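Amine oxidase (Emericella nidulans, PDB 3PGB) probably oxidises primary amines to aldehydes with oxygen as the acceptor, as copper amine oxidases do, using a copper ion and a protein-derived topaquinone. Local coordinates at residues Gly335-Val340 against Leu447-Ala452; Tyr406-Tyr411 against Tyr486-Asn491; Leu415-Asp420 against Ala425-Thr430; Thr430-Tyr433 against Thr438-His441; Ile498-Arg503 against Leu536-Asp541. All blocks are in the same frame, centred on the assembly; numbering follows the deposited sequence.

Contact 1. Residues Gly335-Val340 against Leu447-Ala452; sequences GARYSV and LFEFDA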
# COMPACT_ATOMS: atom_id res chain seq x y z
N GLY A 335 -10.36 16.91 -20.75
CA GLY A 335 -11.50 16.74 -19.86
C GLY A 335 -11.74 15.29 -19.45
O GLY A 335 -10.80 14.49 -19.40
N ALA A 336 -13.00 14.98 -19.18
CA ALA A 336 -13.40 13.69 -18.60
C ALA A 336 -13.51 12.59 -19.64
O ALA A 336 -14.37 12.66 -20.52
CB ALA A 336 -14.73 13.85 -17.87
N ARG A 337 -12.67 11.57 -19.54
CA ARG A 337 -12.71 10.44 -20.48
C ARG A 337 -13.59 9.28 -19.99
O ARG A 337 -13.23 8.12 -20.09
CB ARG A 337 -11.30 9.93 -20.77
CG ARG A 337 -10.38 10.96 -21.42
CD ARG A 337 -9.07 10.32 -21.86
NE ARG A 337 -8.53 9.49 -20.80
CZ ARG A 337 -7.70 8.46 -20.96
NH1 ARG A 337 -7.27 8.09 -22.16
NH2 ARG A 337 -7.30 7.79 -19.89
N TYR A 338 -14.76 9.63 -19.47
CA TYR A 338 -15.74 8.65 -19.01
C TYR A 338 -17.15 9.13 -19.36
O TYR A 338 -17.32 10.22 -19.92
CB TYR A 338 -15.58 8.39 -17.51
CG TYR A 338 -15.57 9.63 -16.64
CD1 TYR A 338 -14.39 10.32 -16.40
CD2 TYR A 338 -16.73 10.09 -16.04
CE1 TYR A 338 -14.37 11.44 -15.58
CE2 TYR A 338 -16.73 11.22 -15.23
CZ TYR A 338 -15.54 11.89 -15.01
OH TYR A 338 -15.53 13.00 -14.21
N SER A 339 -18.14 8.30 -19.04
CA SER A 339 -19.53 8.59 -19.39
C SER A 339 -20.42 8.43 -18.17
O SER A 339 -20.19 7.56 -17.34
CB SER A 339 -19.97 7.65 -20.50
OG SER A 339 -19.01 7.62 -21.54
N VAL A 340 -21.43 9.27 -18.07
CA VAL A 340 -22.31 9.30 -16.91
C VAL A 340 -23.77 9.49 -17.31
O VAL A 340 -24.08 10.28 -18.21
CB VAL A 340 -21.92 10.45 -15.96
CG1 VAL A 340 -23.01 10.68 -14.91
CG2 VAL A 340 -20.59 10.16 -15.29
N LEU A 447 -15.66 12.08 -9.06
CA LEU A 447 -15.26 11.10 -10.05
C LEU A 447 -14.10 11.71 -10.80
O LEU A 447 -14.18 12.87 -11.20
CB LEU A 447 -16.41 10.81 -11.02
CG LEU A 447 -17.66 10.11 -10.49
CD1 LEU A 447 -18.75 10.10 -11.54
CD2 LEU A 447 -17.32 8.68 -10.04
N PHE A 448 -13.03 10.95 -11.00
CA PHE A 448 -11.91 11.47 -11.76
C PHE A 448 -10.93 10.42 -12.23
O PHE A 448 -10.71 9.40 -11.56
CB PHE A 448 -11.15 12.53 -10.95
CG PHE A 448 -10.59 12.01 -9.65
CD1 PHE A 448 -11.37 11.97 -8.51
CD2 PHE A 448 -9.28 11.56 -9.58
CE1 PHE A 448 -10.86 11.50 -7.31
CE2 PHE A 448 -8.76 11.08 -8.38
CZ PHE A 448 -9.56 11.05 -7.25
N GLU A 449 -10.34 10.68 -13.39
CA GLU A 449 -9.15 9.97 -13.82
C GLU A 449 -7.92 10.55 -13.13
O GLU A 449 -7.90 11.72 -12.74
CB GLU A 449 -8.97 10.07 -15.33
CG GLU A 449 -9.86 9.15 -16.13
CD GLU A 449 -9.35 8.99 -17.54
OE1 GLU A 449 -9.03 10.02 -18.17
OE2 GLU A 449 -9.25 7.84 -18.03
N PHE A 450 -6.89 9.73 -12.97
CA PHE A 450 -5.65 10.18 -12.35
C PHE A 450 -4.49 9.41 -12.95
O PHE A 450 -4.50 8.19 -12.98
CB PHE A 450 -5.71 9.97 -10.83
CG PHE A 450 -4.64 10.70 -10.08
CD1 PHE A 450 -4.87 11.99 -9.60
CD2 PHE A 450 -3.41 10.11 -9.85
CE1 PHE A 450 -3.88 12.67 -8.90
CE2 PHE A 450 -2.41 10.79 -9.15
CZ PHE A 450 -2.65 12.06 -8.68
N ASP A 451 -3.51 10.15 -13.47
CA ASP A 451 -2.30 9.54 -14.02
C ASP A 451 -1.35 9.26 -12.86
O ASP A 451 -0.76 10.17 -12.30
CB ASP A 451 -1.64 10.48 -15.02
CG ASP A 451 -0.42 9.88 -15.70
OD1 ASP A 451 0.17 10.55 -16.56
OD2 ASP A 451 -0.06 8.73 -15.39
N ALA A 452 -1.21 7.98 -12.51
CA ALA A 452 -0.40 7.56 -11.37
C ALA A 452 1.04 8.02 -11.53
O ALA A 452 1.54 8.12 -12.66
CB ALA A 452 -0.44 6.05 -11.21
O HOH W 1 -10.36 12.43 -17.65
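Arg337 and Glu449 form a side-on salt bridge between the turn that leads into strand 339-341 and strand 437-451, in the beta sandwich of the copper amine oxidase catalytic domain. This is the tight part. Arg337 NE sends a nearly straight bond (171°) in the guanidinium plane to the syn lone pair of Glu449 OE1, 2.7 Å away. Arg337 NH2 reaches Glu449 OE2 at 2.7 Å by a more bent bond, and the guanidinium and carboxylate planes stand 44° apart. The bend at chi3 (-47°) turns the guanidinium onto the acid. OE2 also accepts from Trp349, while Arg337 NH1 pairs with Asp323 of the second subunit, so the buried bridge sits at the dimer interface. Towards Val340 the fit is looser: Tyr338 CZ lies 4.2 Å from Leu447 CB, and the Tyr338 hydroxyl bonds to Ser426. Val340, partly exposed, adds just CG2 against Leu447 CD1. One water donates to both Gly335 O and Glu449 OE1 and accepts from Arg337 N at 3.1 Å.

Contact 2. Residues Tyr406-Tyr411 against Tyr486-Asn491; sequences YGFGPY and YMFSYN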
# COMPACT_ATOMS: atom_id res chain seq x y z
N TYR A 406 -24.91 6.43 13.78
CA TYR A 406 -24.90 7.86 13.47
C TYR A 406 -25.19 8.05 11.99
O TYR A 406 -25.86 9.01 11.60
CB TYR A 406 -23.57 8.49 13.87
CG TYR A 406 -23.27 8.33 15.34
CD1 TYR A 406 -22.44 7.32 15.81
CD2 TYR A 406 -23.86 9.18 16.29
CE1 TYR A 406 -22.18 7.16 17.16
CE2 TYR A 406 -23.60 9.04 17.64
CZ TYR A 406 -22.77 8.03 18.08
OH TYR A 406 -22.51 7.87 19.43
N GLY A 407 -24.67 7.12 11.18
CA GLY A 407 -24.86 7.11 9.74
C GLY A 407 -23.71 7.78 9.00
O GLY A 407 -23.27 8.84 9.39
N PHE A 408 -23.24 7.15 7.92
CA PHE A 408 -22.26 7.78 7.02
C PHE A 408 -22.90 8.80 6.08
O PHE A 408 -22.30 9.83 5.77
CB PHE A 408 -21.53 6.70 6.21
CG PHE A 408 -20.48 5.97 6.99
CD1 PHE A 408 -19.16 6.37 6.95
CD2 PHE A 408 -20.82 4.88 7.79
CE1 PHE A 408 -18.18 5.70 7.67
CE2 PHE A 408 -19.85 4.21 8.52
CZ PHE A 408 -18.53 4.63 8.46
N GLY A 409 -24.11 8.52 5.61
CA GLY A 409 -24.82 9.38 4.67
C GLY A 409 -25.12 10.81 5.12
O GLY A 409 -25.05 11.73 4.31
N PRO A 410 -25.48 11.00 6.40
CA PRO A 410 -25.75 12.36 6.89
C PRO A 410 -24.52 13.26 6.96
O PRO A 410 -24.65 14.49 6.91
CB PRO A 410 -26.30 12.12 8.31
CG PRO A 410 -26.80 10.75 8.30
CD PRO A 410 -25.88 9.99 7.39
N TYR A 411 -23.35 12.66 7.11
CA TYR A 411 -22.11 13.41 7.27
C TYR A 411 -21.19 13.26 6.06
O TYR A 411 -19.98 13.45 6.18
CB TYR A 411 -21.41 12.98 8.56
CG TYR A 411 -22.34 12.99 9.74
CD1 TYR A 411 -22.72 14.19 10.34
CD2 TYR A 411 -22.87 11.81 10.25
CE1 TYR A 411 -23.59 14.21 11.42
CE2 TYR A 411 -23.74 11.82 11.33
CZ TYR A 411 -24.09 13.02 11.91
OH TYR A 411 -24.95 13.04 12.98
N TYR A 486 -13.38 9.87 7.53
CA TYR A 486 -13.10 8.70 6.72
C TYR A 486 -13.20 9.08 5.26
O TYR A 486 -14.24 9.57 4.82
CB TYR A 486 -14.11 7.59 7.02
CG TYR A 486 -13.99 7.01 8.41
CD1 TYR A 486 -12.91 6.20 8.76
CD2 TYR A 486 -14.96 7.26 9.37
CE1 TYR A 486 -12.80 5.65 10.04
CE2 TYR A 486 -14.87 6.72 10.65
CZ TYR A 486 -13.79 5.92 10.98
OH TYR A 486 -13.69 5.39 12.25
N MET A 487 -12.13 8.85 4.50
CA MET A 487 -12.15 9.09 3.06
C MET A 487 -12.15 7.74 2.35
O MET A 487 -11.18 7.00 2.44
CB MET A 487 -10.93 9.92 2.63
CG MET A 487 -10.77 10.10 1.11
SD MET A 487 -9.28 11.03 0.64
CE MET A 487 -9.90 12.71 0.75
N PHE A 488 -13.25 7.44 1.66
CA PHE A 488 -13.39 6.18 0.94
C PHE A 488 -13.14 6.39 -0.54
O PHE A 488 -13.61 7.36 -1.11
CB PHE A 488 -14.79 5.61 1.12
CG PHE A 488 -15.12 5.29 2.54
CD1 PHE A 488 -15.85 6.18 3.31
CD2 PHE A 488 -14.70 4.10 3.11
CE1 PHE A 488 -16.16 5.89 4.62
CE2 PHE A 488 -15.00 3.80 4.42
CZ PHE A 488 -15.73 4.70 5.18
N SER A 489 -12.42 5.46 -1.17
CA SER A 489 -12.10 5.56 -2.58
C SER A 489 -12.26 4.21 -3.29
O SER A 489 -11.80 3.19 -2.78
CB SER A 489 -10.67 6.07 -2.76
OG SER A 489 -10.47 7.29 -2.06
N TYR A 490 -12.94 4.22 -4.44
CA TYR A 490 -13.04 3.03 -5.28
C TYR A 490 -12.24 3.25 -6.55
O TYR A 490 -12.55 4.14 -7.33
CB TYR A 490 -14.50 2.72 -5.62
CG TYR A 490 -15.26 2.20 -4.43
CD1 TYR A 490 -16.04 3.04 -3.65
CD2 TYR A 490 -15.16 0.86 -4.07
CE1 TYR A 490 -16.72 2.57 -2.55
CE2 TYR A 490 -15.84 0.37 -2.97
CZ TYR A 490 -16.62 1.23 -2.21
OH TYR A 490 -17.29 0.73 -1.13
N ASN A 491 -11.21 2.44 -6.74
CA ASN A 491 -10.29 2.59 -7.86
C ASN A 491 -10.57 1.57 -8.95
O ASN A 491 -10.91 0.43 -8.65
CB ASN A 491 -8.84 2.39 -7.39
CG ASN A 491 -8.38 3.47 -6.46
OD1 ASN A 491 -8.62 4.66 -6.70
ND2 ASN A 491 -7.69 3.09 -5.39
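Phe408 reaches from the loop 406-411 to strand 486-492, and its ring does all the touching on its side. Its CB points at the strand, and CG stands anti to the carbonyl carbon (chi1 -77°), which sends the ring out between Tyr486 and Phe488. Past CG, one side of the ring faces the strand: Phe408 CD1 comes to 3.8 Å from Phe488 CE1. One atom further on, Phe408 CE1 meets both partners, with Phe488 CZ 3.6 Å away and Tyr486 CD2 4.0 Å away. The tip, Phe408 CZ, lies 4.3 Å from Phe488 CZ. Phe408 CE1 arrives near the plane of the Phe488 ring, at its edge, yet the two rings sit obliquely, centroids 5.6 Å apart and planes at 69°.

The strand belongs to the beta sandwich of the catalytic domain, and it starts two residues after Tyr484, the position modified to topaquinone. Tyr486 also packs on Asp403, the predicted proton acceptor, and its side chain lies about 3 Å from that of the copper ligand His534. Leu382 and Ala385 of strand 374-389 cover more of Phe408, and Leu382 touches Phe488 as well. At the backbone, Phe408 O accepts from Ser479 OG, tying the base of this side chain to strand 464-479.

Contact 3. Residues Leu415-Asp420 against Ala425-Thr430; sequences LLKGYD and ASYLNT. With NAG (2-acetamido-2-deoxy-beta-D-glucopyranose), chain H.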
# COMPACT_ATOMS: atom_id res chain seq x y z
N LEU A 415 -17.32 18.26 -0.69
CA LEU A 415 -15.87 18.17 -0.74
C LEU A 415 -15.25 19.52 -1.10
O LEU A 415 -15.87 20.32 -1.79
CB LEU A 415 -15.45 17.12 -1.77
CG LEU A 415 -16.01 15.72 -1.54
CD1 LEU A 415 -15.56 14.77 -2.64
CD2 LEU A 415 -15.59 15.18 -0.18
N LEU A 416 -14.04 19.78 -0.62
CA LEU A 416 -13.30 20.96 -1.05
C LEU A 416 -12.65 20.62 -2.39
O LEU A 416 -11.78 19.75 -2.46
CB LEU A 416 -12.24 21.38 -0.03
CG LEU A 416 -12.75 21.86 1.33
CD1 LEU A 416 -11.60 22.48 2.11
CD2 LEU A 416 -13.89 22.86 1.20
N LYS A 417 -13.09 21.31 -3.43
CA LYS A 417 -12.61 21.04 -4.79
C LYS A 417 -11.15 21.42 -4.91
O LYS A 417 -10.73 22.44 -4.39
CB LYS A 417 -13.45 21.80 -5.81
CG LYS A 417 -14.87 21.29 -5.90
CD LYS A 417 -15.81 22.26 -6.58
CE LYS A 417 -17.18 21.65 -6.73
NZ LYS A 417 -18.24 22.53 -6.18
N GLY A 418 -10.38 20.57 -5.59
CA GLY A 418 -8.94 20.77 -5.73
C GLY A 418 -8.12 20.23 -4.56
O GLY A 418 -6.90 20.12 -4.67
N TYR A 419 -8.78 19.89 -3.45
CA TYR A 419 -8.09 19.39 -2.27
C TYR A 419 -8.49 17.95 -1.94
O TYR A 419 -7.65 17.06 -1.92
CB TYR A 419 -8.32 20.33 -1.08
CG TYR A 419 -7.53 21.62 -1.20
CD1 TYR A 419 -7.90 22.60 -2.11
CD2 TYR A 419 -6.39 21.84 -0.42
CE1 TYR A 419 -7.17 23.77 -2.23
CE2 TYR A 419 -5.66 23.02 -0.54
CZ TYR A 419 -6.06 23.98 -1.45
OH TYR A 419 -5.35 25.15 -1.60
N ASP A 420 -9.78 17.73 -1.71
CA ASP A 420 -10.30 16.39 -1.48
C ASP A 420 -10.21 15.54 -2.74
O ASP A 420 -9.97 14.34 -2.65
CB ASP A 420 -11.76 16.45 -1.00
CG ASP A 420 -11.88 16.87 0.46
OD1 ASP A 420 -11.13 16.32 1.29
OD2 ASP A 420 -12.72 17.74 0.77
N ALA A 425 -12.23 17.03 -11.51
CA ALA A 425 -13.16 15.95 -11.19
C ALA A 425 -14.61 16.39 -11.43
O ALA A 425 -14.95 17.55 -11.22
CB ALA A 425 -12.99 15.52 -9.74
N SER A 426 -15.45 15.47 -11.88
CA SER A 426 -16.89 15.72 -11.90
C SER A 426 -17.43 15.35 -10.52
O SER A 426 -16.92 14.44 -9.87
CB SER A 426 -17.60 14.96 -13.03
OG SER A 426 -17.62 13.57 -12.81
N TYR A 427 -18.44 16.08 -10.08
CA TYR A 427 -18.94 15.98 -8.72
C TYR A 427 -20.43 15.71 -8.75
O TYR A 427 -21.19 16.49 -9.33
CB TYR A 427 -18.69 17.29 -7.96
CG TYR A 427 -17.24 17.55 -7.63
CD1 TYR A 427 -16.41 18.21 -8.53
CD2 TYR A 427 -16.70 17.14 -6.41
CE1 TYR A 427 -15.07 18.45 -8.22
CE2 TYR A 427 -15.36 17.37 -6.10
CZ TYR A 427 -14.55 18.03 -7.01
OH TYR A 427 -13.21 18.27 -6.70
N LEU A 428 -20.85 14.61 -8.13
CA LEU A 428 -22.27 14.30 -7.99
C LEU A 428 -22.78 14.73 -6.62
O LEU A 428 -22.00 15.00 -5.71
CB LEU A 428 -22.51 12.80 -8.18
CG LEU A 428 -22.15 12.23 -9.55
CD1 LEU A 428 -22.20 10.71 -9.53
CD2 LEU A 428 -23.07 12.80 -10.63
N ASN A 429 -24.10 14.81 -6.51
CA ASN A 429 -24.76 15.06 -5.23
C ASN A 429 -25.08 13.76 -4.51
O ASN A 429 -25.10 12.68 -5.11
CB ASN A 429 -26.07 15.82 -5.45
CG ASN A 429 -25.87 17.28 -5.79
OD1 ASN A 429 -24.76 17.80 -5.75
ND2 ASN A 429 -26.98 17.95 -6.15
N THR A 430 -25.32 13.88 -3.21
CA THR A 430 -25.96 12.83 -2.42
C THR A 430 -26.92 13.52 -1.47
O THR A 430 -26.71 14.67 -1.09
CB THR A 430 -24.95 11.98 -1.61
OG1 THR A 430 -24.14 12.82 -0.78
CG2 THR A 430 -24.07 11.15 -2.53
C1 NAG H . -27.07 19.35 -6.50
C2 NAG H . -27.31 19.57 -7.99
C3 NAG H . -27.57 21.05 -8.31
C4 NAG H . -28.61 21.66 -7.37
C5 NAG H . -28.24 21.33 -5.93
C6 NAG H . -29.27 21.86 -4.93
C7 NAG H . -26.31 18.51 -9.95
C8 NAG H . -25.05 18.03 -10.62
N2 NAG H . -26.17 19.07 -8.75
O3 NAG H . -28.07 21.15 -9.63
O4 NAG H . -28.69 23.06 -7.55
O5 NAG H . -28.15 19.92 -5.80
O6 NAG H . -30.48 21.15 -5.11
O7 NAG H . -27.40 18.38 -10.50
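Two first torsions set up the meeting of Lys417 and Tyr427: both side chains leave with CG anti to the carbonyl carbon (chi1 -68° and -71°), the tyrosine reaching out toward the loop 415-420 and the lysine running across its ring. Lys417 CG lies over one face of the Tyr427 ring, 3.5 Å from CZ and 3.9 Å from the ring centroid, a CH-pi contact 30° off the normal. Further along, Lys417 CE sits above the same ring, offset toward its rim, 4.0 Å from Tyr427 CD1. The phenol end presses on the lysine backbone, Tyr427 OH to Lys417 CA 3.4 Å. Leu415 comes at the ring edge, Leu415 CD1 to Tyr427 CE2 4.3 Å.

The loop is held in its own turn by Asp420, whose OD2 accepts from Leu416 N at 2.8 Å, while Leu416 O takes bonds from the backbone N of both Tyr419 and Asp420. Asp420 OD1 also makes a salt bridge to Arg458 of the second subunit. Two residues past Tyr427 on strand 426-434, Asn429 ND2 is covalently bonded to C1 of the N-linked N-acetylglucosamine.

Lys417 NZ is 5.4 Å from the centroid of the Tyr427 ring, at most a weak cation-pi attraction; its stronger partner is Asp443, in a salt bridge. The chemistry therefore splits along the lysine: its methylenes cover the aromatic face, while the charge is probably balanced largely by Asp443 on strand 437-451.

Contact 4. Residues Thr430-Tyr433 against Thr438-His441; sequences TSFY and THTH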
# COMPACT_ATOMS: atom_id res chain seq x y z
N THR A 430 -25.32 13.88 -3.21
CA THR A 430 -25.96 12.83 -2.42
C THR A 430 -26.92 13.52 -1.47
O THR A 430 -26.71 14.67 -1.09
CB THR A 430 -24.95 11.98 -1.61
OG1 THR A 430 -24.14 12.82 -0.78
CG2 THR A 430 -24.07 11.15 -2.53
N SER A 431 -27.99 12.83 -1.10
CA SER A 431 -28.94 13.36 -0.13
C SER A 431 -29.28 12.33 0.93
O SER A 431 -28.99 11.14 0.77
CB SER A 431 -30.22 13.84 -0.82
OG SER A 431 -30.79 12.81 -1.58
N PHE A 432 -29.89 12.80 2.01
CA PHE A 432 -30.43 11.90 3.03
C PHE A 432 -31.67 12.51 3.69
O PHE A 432 -31.85 13.73 3.71
CB PHE A 432 -29.37 11.57 4.07
CG PHE A 432 -29.07 12.70 5.02
CD1 PHE A 432 -29.55 12.68 6.31
CD2 PHE A 432 -28.29 13.77 4.61
CE1 PHE A 432 -29.27 13.72 7.18
CE2 PHE A 432 -28.00 14.81 5.48
CZ PHE A 432 -28.50 14.78 6.76
N TYR A 433 -32.51 11.63 4.22
CA TYR A 433 -33.73 12.05 4.88
C TYR A 433 -33.47 12.17 6.37
O TYR A 433 -32.89 11.26 6.96
CB TYR A 433 -34.85 11.03 4.64
CG TYR A 433 -36.10 11.30 5.44
CD1 TYR A 433 -37.16 12.01 4.90
CD2 TYR A 433 -36.22 10.84 6.75
CE1 TYR A 433 -38.32 12.26 5.64
CE2 TYR A 433 -37.37 11.09 7.50
CZ TYR A 433 -38.41 11.79 6.93
OH TYR A 433 -39.55 12.04 7.67
N THR A 438 -35.43 16.62 3.31
CA THR A 438 -34.38 16.05 2.47
C THR A 438 -33.22 17.01 2.49
O THR A 438 -33.35 18.17 2.10
CB THR A 438 -34.84 15.81 1.05
OG1 THR A 438 -35.93 14.88 1.07
CG2 THR A 438 -33.71 15.23 0.19
N HIS A 439 -32.09 16.52 2.99
CA HIS A 439 -30.86 17.27 3.04
C HIS A 439 -30.04 16.81 1.85
O HIS A 439 -29.83 15.61 1.68
CB HIS A 439 -30.13 16.97 4.35
CG HIS A 439 -30.83 17.48 5.57
ND1 HIS A 439 -30.26 18.40 6.43
CD2 HIS A 439 -32.06 17.22 6.07
CE1 HIS A 439 -31.11 18.67 7.41
NE2 HIS A 439 -32.21 17.97 7.22
N THR A 440 -29.62 17.75 1.01
CA THR A 440 -28.75 17.45 -0.11
C THR A 440 -27.35 17.99 0.18
O THR A 440 -27.19 19.17 0.51
CB THR A 440 -29.28 18.06 -1.43
OG1 THR A 440 -30.48 17.37 -1.82
CG2 THR A 440 -28.25 17.94 -2.56
N HIS A 441 -26.36 17.11 0.10
CA HIS A 441 -24.96 17.48 0.18
C HIS A 441 -24.46 17.70 -1.24
O HIS A 441 -24.25 16.74 -1.99
CB HIS A 441 -24.12 16.38 0.84
CG HIS A 441 -24.42 16.19 2.30
ND1 HIS A 441 -24.49 17.25 3.18
CD2 HIS A 441 -24.64 15.07 3.02
CE1 HIS A 441 -24.75 16.78 4.39
NE2 HIS A 441 -24.85 15.47 4.32
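Thr430 pairs with His441 through two backbone bonds, the shorter from His441 N to Thr430 O at 2.7 Å and the longer from Thr430 N to His441 O at 3.3 Å. Thr430 OG1 lies 3.9 Å from His441 CB and finds its polar partner in Ser444. Ser431 faces the other way, together with Thr440 and Thr438, and forms a non-hydrogen-bonded pair with Thr440. Ser431 CB packs against Thr440 OG1 and also touches Thr438 CG2. Thr440 in turn borders the sugar carried by Asn429.

This is an antiparallel beta hairpin, strands 426-434 and 437-451, whose short segments here run 157° apart. Phe432 resumes the hydrogen-bonded pairing, with Phe432 N to His439 O at 2.8 Å and His439 N to Phe432 O at 2.9 Å. Its chi1 of 74° places CG between the backbone N and the carbonyl carbon, which swings the ring over the neighbouring strand and into an aromatic cluster with His439 and His441. Phe432 CE2 comes to 3.2 Å from His439 CB. Phe432 CE2 also meets His441 NE2 at 3.4 Å; those ring planes are 26° apart but slid so that they barely overlap. The His439 ring is oblique to Phe432, with centroids 4.9 Å apart. Outside partners orient both imidazoles: Asp776 bonds His439 ND1, and Pro410 O bonds His441 NE2. Tyr433, on the Ser431 side, forms a non-hydrogen-bonded pair with Thr438.

Contact 5. Residues Ile498-Arg503 against Leu536-Asp541; sequences IGVEVR and LNFKAD. With CA (calcium ion), chain F.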
# COMPACT_ATOMS: atom_id res chain seq x y z
N ILE A 498 -9.67 -3.72 -9.41
CA ILE A 498 -10.60 -2.89 -8.65
C ILE A 498 -10.00 -2.72 -7.28
O ILE A 498 -9.57 -3.71 -6.68
CB ILE A 498 -11.97 -3.58 -8.48
CG1 ILE A 498 -12.61 -3.85 -9.85
CG2 ILE A 498 -12.88 -2.74 -7.58
CD1 ILE A 498 -13.51 -5.07 -9.88
N GLY A 499 -9.98 -1.50 -6.76
CA GLY A 499 -9.41 -1.23 -5.44
C GLY A 499 -10.44 -0.61 -4.51
O GLY A 499 -11.22 0.24 -4.93
N VAL A 500 -10.45 -1.06 -3.26
CA VAL A 500 -11.26 -0.43 -2.22
C VAL A 500 -10.33 0.04 -1.11
O VAL A 500 -9.61 -0.75 -0.52
CB VAL A 500 -12.31 -1.41 -1.65
CG1 VAL A 500 -13.25 -0.68 -0.69
CG2 VAL A 500 -13.10 -2.06 -2.79
N GLU A 501 -10.35 1.35 -0.84
CA GLU A 501 -9.46 1.96 0.16
C GLU A 501 -10.21 2.80 1.18
O GLU A 501 -11.26 3.38 0.88
CB GLU A 501 -8.45 2.88 -0.51
CG GLU A 501 -7.36 2.19 -1.29
CD GLU A 501 -6.44 3.19 -1.98
OE1 GLU A 501 -6.11 4.23 -1.37
OE2 GLU A 501 -6.07 2.93 -3.15
N VAL A 502 -9.64 2.90 2.37
CA VAL A 502 -10.03 3.91 3.33
C VAL A 502 -8.79 4.57 3.91
O VAL A 502 -7.77 3.91 4.15
CB VAL A 502 -10.89 3.34 4.47
CG1 VAL A 502 -10.10 2.31 5.28
CG2 VAL A 502 -11.41 4.46 5.37
N ARG A 503 -8.86 5.88 4.12
CA ARG A 503 -7.89 6.57 4.93
C ARG A 503 -8.61 7.35 6.02
O ARG A 503 -9.79 7.70 5.86
CB ARG A 503 -7.01 7.49 4.07
CG ARG A 503 -6.28 6.79 2.95
CD ARG A 503 -5.54 7.78 2.06
NE ARG A 503 -4.68 7.08 1.11
CZ ARG A 503 -3.41 6.75 1.31
NH1 ARG A 503 -2.78 7.06 2.44
NH2 ARG A 503 -2.75 6.10 0.36
N LEU A 536 -13.45 -1.77 9.38
CA LEU A 536 -14.53 -1.37 8.49
C LEU A 536 -14.87 -2.54 7.58
O LEU A 536 -14.01 -3.01 6.85
CB LEU A 536 -14.13 -0.14 7.67
CG LEU A 536 -13.84 1.12 8.49
CD1 LEU A 536 -12.37 1.22 8.83
CD2 LEU A 536 -14.29 2.36 7.74
N ASN A 537 -16.12 -3.00 7.64
CA ASN A 537 -16.55 -4.20 6.90
C ASN A 537 -17.13 -3.83 5.55
O ASN A 537 -17.94 -2.92 5.46
CB ASN A 537 -17.59 -4.99 7.70
CG ASN A 537 -17.80 -6.40 7.15
OD1 ASN A 537 -18.89 -6.74 6.65
ND2 ASN A 537 -16.76 -7.23 7.23
N PHE A 538 -16.73 -4.57 4.52
CA PHE A 538 -17.21 -4.35 3.16
C PHE A 538 -17.83 -5.62 2.60
O PHE A 538 -17.26 -6.70 2.76
CB PHE A 538 -16.06 -3.90 2.26
CG PHE A 538 -15.65 -2.47 2.47
CD1 PHE A 538 -14.73 -2.14 3.45
CD2 PHE A 538 -16.16 -1.47 1.67
CE1 PHE A 538 -14.34 -0.82 3.63
CE2 PHE A 538 -15.77 -0.15 1.85
CZ PHE A 538 -14.87 0.18 2.83
N LYS A 539 -18.98 -5.48 1.94
CA LYS A 539 -19.62 -6.60 1.26
C LYS A 539 -19.17 -6.64 -0.20
O LYS A 539 -19.35 -5.67 -0.94
CB LYS A 539 -21.14 -6.47 1.34
CG LYS A 539 -21.91 -7.66 0.77
CD LYS A 539 -23.40 -7.39 0.79
CE LYS A 539 -24.19 -8.58 0.30
NZ LYS A 539 -25.67 -8.31 0.33
N ALA A 540 -18.59 -7.77 -0.61
CA ALA A 540 -18.14 -7.98 -1.99
C ALA A 540 -18.86 -9.20 -2.58
O ALA A 540 -18.41 -10.33 -2.42
CB ALA A 540 -16.63 -8.17 -2.02
N ASP A 541 -19.98 -8.95 -3.25
CA ASP A 541 -20.77 -10.03 -3.85
C ASP A 541 -20.25 -10.35 -5.25
O ASP A 541 -20.89 -10.00 -6.24
CB ASP A 541 -22.25 -9.65 -3.89
CG ASP A 541 -23.15 -10.80 -4.33
OD1 ASP A 541 -22.65 -11.93 -4.53
OD2 ASP A 541 -24.36 -10.58 -4.48
CA CA F . -21.94 -14.01 -5.41
O HOH W 2 -20.60 -16.01 -6.18
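Val500 CG1 sits over one face of the Phe538 ring, 3.9 Å from its centroid and 23° off the normal, a CH-pi contact. The methyl is offset toward the rim, so Val500 CG1 lies closest to Phe538 CE2, 3.6 Å. What brings it there is a first torsion of -173°, with CG1 anti to the backbone N. Two residues on from Val500 and two back from Phe538, Val502 CG2 meets Leu536 CD2 at 4.3 Å, a lighter touch between branched tips.

These are facing side chains of strands 498-504 and 532-542, whose backbones stay well apart: the CA atoms of Val500 and Phe538 are 8.9 Å from each other. From the adjoining strand 486-492, Tyr490 touches Val500 and Phe538, and Phe488 touches Val502 and Leu536; Leu694 also packs on Phe538. In the beta sandwich of the amine oxidase this is packing between sheet faces.

The strand with Phe538 carries metal ligands at both ends. His534, two residues before Leu536, binds copper, and Asp541 OD1 binds calcium at 2.4 Å, alongside Phe542, Asp543, Asp687, Leu688 and a water. Asp541 OD2 is paired with Lys114. The side chains that meet are apolar, so the contact between them rests on buried van der Waals packing.

Overall arrangement
All five contacts lie in the beta sandwich of the enzyme domain. Contacts 3 and 4 share Thr430 and the hairpin of strands 426-434 and 437-451; contact 1 uses the far part of the second strand, its centre about 25 Å from that of contact 4. Along the chain, contacts 3 and 4 fall between the segments of contact 1 and between those of contact 2, which alternate with contact 1's. Contact 5 follows contact 2, centres about 11 Å apart, joined through neighbouring strands 486-492 and 498-504. Both lie near copper, about 7 Å from the Tyr486 side chain and 9 Å from Leu536's. Contacts 1 and 3 make salt bridges to the second subunit, which contacts 2 and 5 also touch.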